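Local coordinates for methyltransferase (Streptococcus mutans, PDB 3LDF) that binds S-adenosyl-L-homocysteine and is a putative S-adenosylmethionine-dependent methyltransferase, possibly acting on RNA, at the S-adenosyl-L-homocysteine site. Coordinates in Å, arbitrary orientation; residue numbers count along the deposited sequence, not the author numbering.

The S-adenosyl-L-homocysteine site. Residues 192, 196, 220-222, 226, 242-244, 246, 270-272, 292, 294, 297. With SAH (S-adenosyl-L-homocysteine), chain B.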
loop_
_atom_site.group_PDB
_atom_site.type_symbol
_atom_site.label_atom_id
_atom_site.label_comp_id
_atom_site.label_asym_id
_atom_site.label_seq_id
_atom_site.Cartn_x
_atom_site.Cartn_y
_atom_site.Cartn_z
ATOM N N MET A 192 -1.394 10.334 3.537
ATOM C CA MET A 192 -1.198 9.171 4.410
ATOM C C MET A 192 -2.063 9.314 5.671
ATOM O O MET A 192 -2.502 10.440 5.978
ATOM C CB MET A 192 0.261 9.101 4.878
ATOM C CG MET A 192 1.281 8.648 3.765
ATOM S SD MET A 192 2.985 8.345 4.344
ATOM C CE MET A 192 3.472 10.069 4.683
ATOM N N PHE A 196 -0.088 2.076 6.899
ATOM C CA PHE A 196 -0.306 1.330 5.687
ATOM C C PHE A 196 -0.878 -0.007 6.077
ATOM O O PHE A 196 -0.158 -0.913 6.588
ATOM C CB PHE A 196 1.053 1.140 4.922
ATOM C CG PHE A 196 1.572 2.451 4.351
ATOM C CD1 PHE A 196 1.199 2.844 3.047
ATOM C CD2 PHE A 196 2.316 3.341 5.160
ATOM C CE1 PHE A 196 1.625 4.106 2.531
ATOM C CE2 PHE A 196 2.743 4.544 4.678
ATOM C CZ PHE A 196 2.386 4.957 3.341
ATOM N N PHE A 220 13.023 4.057 8.445
ATOM C CA PHE A 220 11.919 4.822 7.792
ATOM C C PHE A 220 10.625 4.496 8.496
ATOM O O PHE A 220 9.668 4.100 7.833
ATOM C CB PHE A 220 11.794 4.510 6.270
ATOM C CG PHE A 220 13.141 4.549 5.520
ATOM C CD1 PHE A 220 13.518 5.726 4.800
ATOM C CD2 PHE A 220 14.007 3.459 5.523
ATOM C CE1 PHE A 220 14.718 5.781 4.057
ATOM C CE2 PHE A 220 15.228 3.495 4.773
ATOM C CZ PHE A 220 15.587 4.676 4.066
ATOM N N SER A 221 10.618 4.671 9.851
ATOM C CA SER A 221 9.567 4.094 10.689
ATOM C C SER A 221 8.174 4.719 10.499
ATOM O O SER A 221 7.157 4.029 10.722
ATOM C CB SER A 221 9.977 4.115 12.150
ATOM O OG SER A 221 10.374 5.413 12.519
ATOM N N TYR A 222 8.127 6.007 10.062
ATOM C CA TYR A 222 6.882 6.779 9.895
ATOM C C TYR A 222 6.211 7.033 11.273
ATOM O O TYR A 222 6.562 8.011 11.974
ATOM C CB TYR A 222 5.939 6.107 8.848
ATOM C CG TYR A 222 4.655 6.872 8.597
ATOM C CD1 TYR A 222 4.657 8.284 8.566
ATOM C CD2 TYR A 222 3.428 6.191 8.439
ATOM C CE1 TYR A 222 3.462 9.036 8.379
ATOM C CE2 TYR A 222 2.212 6.941 8.217
ATOM C CZ TYR A 222 2.259 8.345 8.224
ATOM O OH TYR A 222 1.115 9.053 8.046
ATOM N N PHE A 226 5.399 -0.829 12.961
ATOM C CA PHE A 226 6.087 -2.116 13.110
ATOM C C PHE A 226 6.687 -2.326 14.544
ATOM O O PHE A 226 6.717 -3.460 15.029
ATOM C CB PHE A 226 7.225 -2.308 12.060
ATOM C CG PHE A 226 6.767 -2.666 10.611
ATOM C CD1 PHE A 226 5.995 -3.799 10.350
ATOM C CD2 PHE A 226 7.260 -1.930 9.519
ATOM C CE1 PHE A 226 5.638 -4.152 9.002
ATOM C CE2 PHE A 226 6.957 -2.269 8.189
ATOM C CZ PHE A 226 6.125 -3.359 7.912
ATOM N N ASP A 242 13.181 7.871 11.881
ATOM C CA ASP A 242 12.503 8.552 10.761
ATOM C C ASP A 242 12.999 9.964 10.648
ATOM O O ASP A 242 13.368 10.613 11.634
ATOM C CB ASP A 242 10.973 8.531 10.970
ATOM C CG ASP A 242 10.213 8.922 9.742
ATOM O OD1 ASP A 242 9.812 8.029 8.954
ATOM O OD2 ASP A 242 10.054 10.143 9.529
ATOM N N LEU A 243 13.038 10.454 9.417
ATOM C CA LEU A 243 13.604 11.780 9.184
ATOM C C LEU A 243 12.669 12.859 9.755
ATOM O O LEU A 243 13.119 13.907 10.103
ATOM C CB LEU A 243 13.801 11.988 7.687
ATOM C CG LEU A 243 14.512 13.260 7.253
ATOM C CD1 LEU A 243 15.988 13.310 7.741
ATOM C CD2 LEU A 243 14.397 13.383 5.718
ATOM N N ALA A 244 11.366 12.576 9.850
ATOM C CA ALA A 244 10.375 13.631 10.100
ATOM C C ALA A 244 10.027 13.848 11.626
ATOM O O ALA A 244 9.780 12.884 12.378
ATOM C CB ALA A 244 9.096 13.351 9.242
ATOM N N ARG A 246 7.417 14.869 13.205
ATOM C CA ARG A 246 6.059 14.415 13.512
ATOM C C ARG A 246 6.062 12.942 14.015
ATOM O O ARG A 246 5.093 12.510 14.670
ATOM C CB ARG A 246 5.165 14.571 12.259
ATOM C CG ARG A 246 5.488 13.413 11.216
ATOM C CD ARG A 246 4.758 13.360 9.824
ATOM N NE ARG A 246 5.421 12.342 8.967
ATOM C CZ ARG A 246 5.443 12.321 7.613
ATOM N NH1 ARG A 246 4.793 13.228 6.888
ATOM N NH2 ARG A 246 6.087 11.349 6.964
ATOM N N MET A 270 16.021 11.426 12.590
ATOM C CA MET A 270 17.336 11.302 11.909
ATOM C C MET A 270 17.225 10.708 10.517
ATOM O O MET A 270 16.412 9.803 10.271
ATOM C CB MET A 270 18.298 10.402 12.691
ATOM C CG MET A 270 19.770 10.683 12.352
ATOM S SD MET A 270 21.059 9.817 13.322
ATOM C CE MET A 270 20.611 10.372 14.941
ATOM N N ASP A 271 18.063 11.220 9.601
ATOM C CA ASP A 271 18.322 10.588 8.299
ATOM C C ASP A 271 18.933 9.164 8.477
ATOM O O ASP A 271 19.921 8.966 9.224
ATOM C CB ASP A 271 19.214 11.481 7.425
ATOM C CG ASP A 271 19.402 10.930 5.978
ATOM O OD1 ASP A 271 19.583 9.699 5.805
ATOM O OD2 ASP A 271 19.407 11.741 5.008
ATOM N N VAL A 272 18.332 8.195 7.785
ATOM C CA VAL A 272 18.685 6.787 7.914
ATOM C C VAL A 272 20.141 6.563 7.566
ATOM O O VAL A 272 20.795 5.861 8.314
ATOM C CB VAL A 272 17.676 5.842 7.145
ATOM C CG1 VAL A 272 18.325 4.516 6.689
ATOM C CG2 VAL A 272 16.456 5.561 8.006
ATOM N N ASP A 292 12.016 -0.239 5.235
ATOM C CA ASP A 292 10.784 0.008 4.449
ATOM C C ASP A 292 10.742 1.443 3.988
ATOM O O ASP A 292 9.972 2.221 4.497
ATOM C CB ASP A 292 9.546 -0.369 5.262
ATOM C CG ASP A 292 8.272 -0.335 4.448
ATOM O OD1 ASP A 292 8.289 -0.712 3.246
ATOM O OD2 ASP A 292 7.230 0.070 5.024
ATOM N N PRO A 294 10.201 4.903 1.461
ATOM C CA PRO A 294 9.281 5.284 0.392
ATOM C C PRO A 294 9.957 4.986 -0.973
ATOM O O PRO A 294 11.207 4.780 -1.033
ATOM C CB PRO A 294 9.161 6.811 0.570
ATOM C CG PRO A 294 10.536 7.212 1.083
ATOM C CD PRO A 294 11.027 6.037 1.915
ATOM N N ALA A 297 12.177 9.594 -2.535
ATOM C CA ALA A 297 12.195 10.668 -1.528
ATOM C C ALA A 297 13.236 11.753 -1.796
ATOM O O ALA A 297 14.302 11.495 -2.355
ATOM C CB ALA A 297 12.318 10.119 -0.118
HETATM N N SAH B . 7.654 1.858 6.964
HETATM C CA SAH B . 6.630 2.902 7.290
HETATM C CB SAH B . 6.097 3.586 5.988
HETATM C CG SAH B . 7.162 4.521 5.311
HETATM S SD SAH B . 6.477 6.094 4.763
HETATM C C SAH B . 5.610 2.220 8.149
HETATM O O SAH B . 5.837 1.045 8.563
HETATM O OXT SAH B . 4.532 2.813 8.412
HETATM C "C5'" SAH B . 8.002 6.926 4.307
HETATM C "C4'" SAH B . 8.768 7.577 5.485
HETATM O "O4'" SAH B . 10.177 7.651 5.202
HETATM C "C3'" SAH B . 8.348 9.028 5.814
HETATM O "O3'" SAH B . 7.973 9.031 7.187
HETATM C "C2'" SAH B . 9.599 9.896 5.702
HETATM O "O2'" SAH B . 9.719 10.748 6.854
HETATM C "C1'" SAH B . 10.720 8.842 5.812
HETATM N N9 SAH B . 12.031 9.147 5.154
HETATM C C8 SAH B . 12.261 9.517 3.840
HETATM N N7 SAH B . 13.599 9.639 3.612
HETATM C C5 SAH B . 14.238 9.336 4.780
HETATM C C6 SAH B . 15.632 9.244 5.246
HETATM N N6 SAH B . 16.650 9.517 4.378
HETATM N N1 SAH B . 15.866 8.854 6.541
HETATM C C2 SAH B . 14.868 8.585 7.415
HETATM N N3 SAH B . 13.576 8.634 7.052
HETATM C C4 SAH B . 13.204 9.014 5.785
HETATM O O HOH W 1 6.861 1.195 11.139
HETATM O O HOH W 2 4.023 3.556 11.067
HETATM O O HOH W 3 2.362 1.371 8.620
#
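S-adenosyl-L-homocysteine, the product left when S-adenosylmethionine gives up its methyl group, lies almost wholly buried in the cofactor pocket of a class I methyltransferase. Asp242, with CG anti to its backbone N (chi1 -167°), points its carboxylate at the ribose diol. Asp242 OD1 accepts from SAH O3' at 2.7 Å and Asp242 OD2 from SAH O2' at 2.8 Å, each on its syn lone pair. The backbone N-H of Ala244 meets the anti lone pair of OD2, and that of Tyr222 reaches OD1 from above the carboxylate plane; each oxygen is doubly gripped, which should hold the carboxylate's rotation. Arg246, extended from CG to NE, donates from NH2 to SAH O3' (3.0 Å) in the guanidinium plane; one guanidinium face lies against CE1 of Tyr222, whose ring carries Met192 SD over one face, toward the rim.

Leu243 CB sits over the six-membered ring of SAH, 3.5 Å from its centroid. On the opposite face the CD1-CE1 edge of Phe220 points at the adenine, the Phe220 and six-membered SAH rings inclined by 56°. Val272 CG2 in turn covers the centre of a Phe220 face. Val272 N donates to SAH N1 at 2.8 Å. SAH N6 bonds weakly to Asp271 OD1, and this pairing would favour adenine. Leu243 N lies 3.0 Å from SAH N3 but approaches from above the ring plane, at best a strained hydrogen bond.

At the other end, SAH N meets Asp292 OD2 at 2.7 Å, above the carboxylate plane, and also Phe220 O. Waters join the ligand carboxylate to the backbone of Phe196, Ser221 and Phe226. The site follows the ends of strands 215-219, 237-242, 265-269 and 288-291 of the Rossmann-like sheet, with Phe226 on helix 225-232 and Val272 starting helix 272-281.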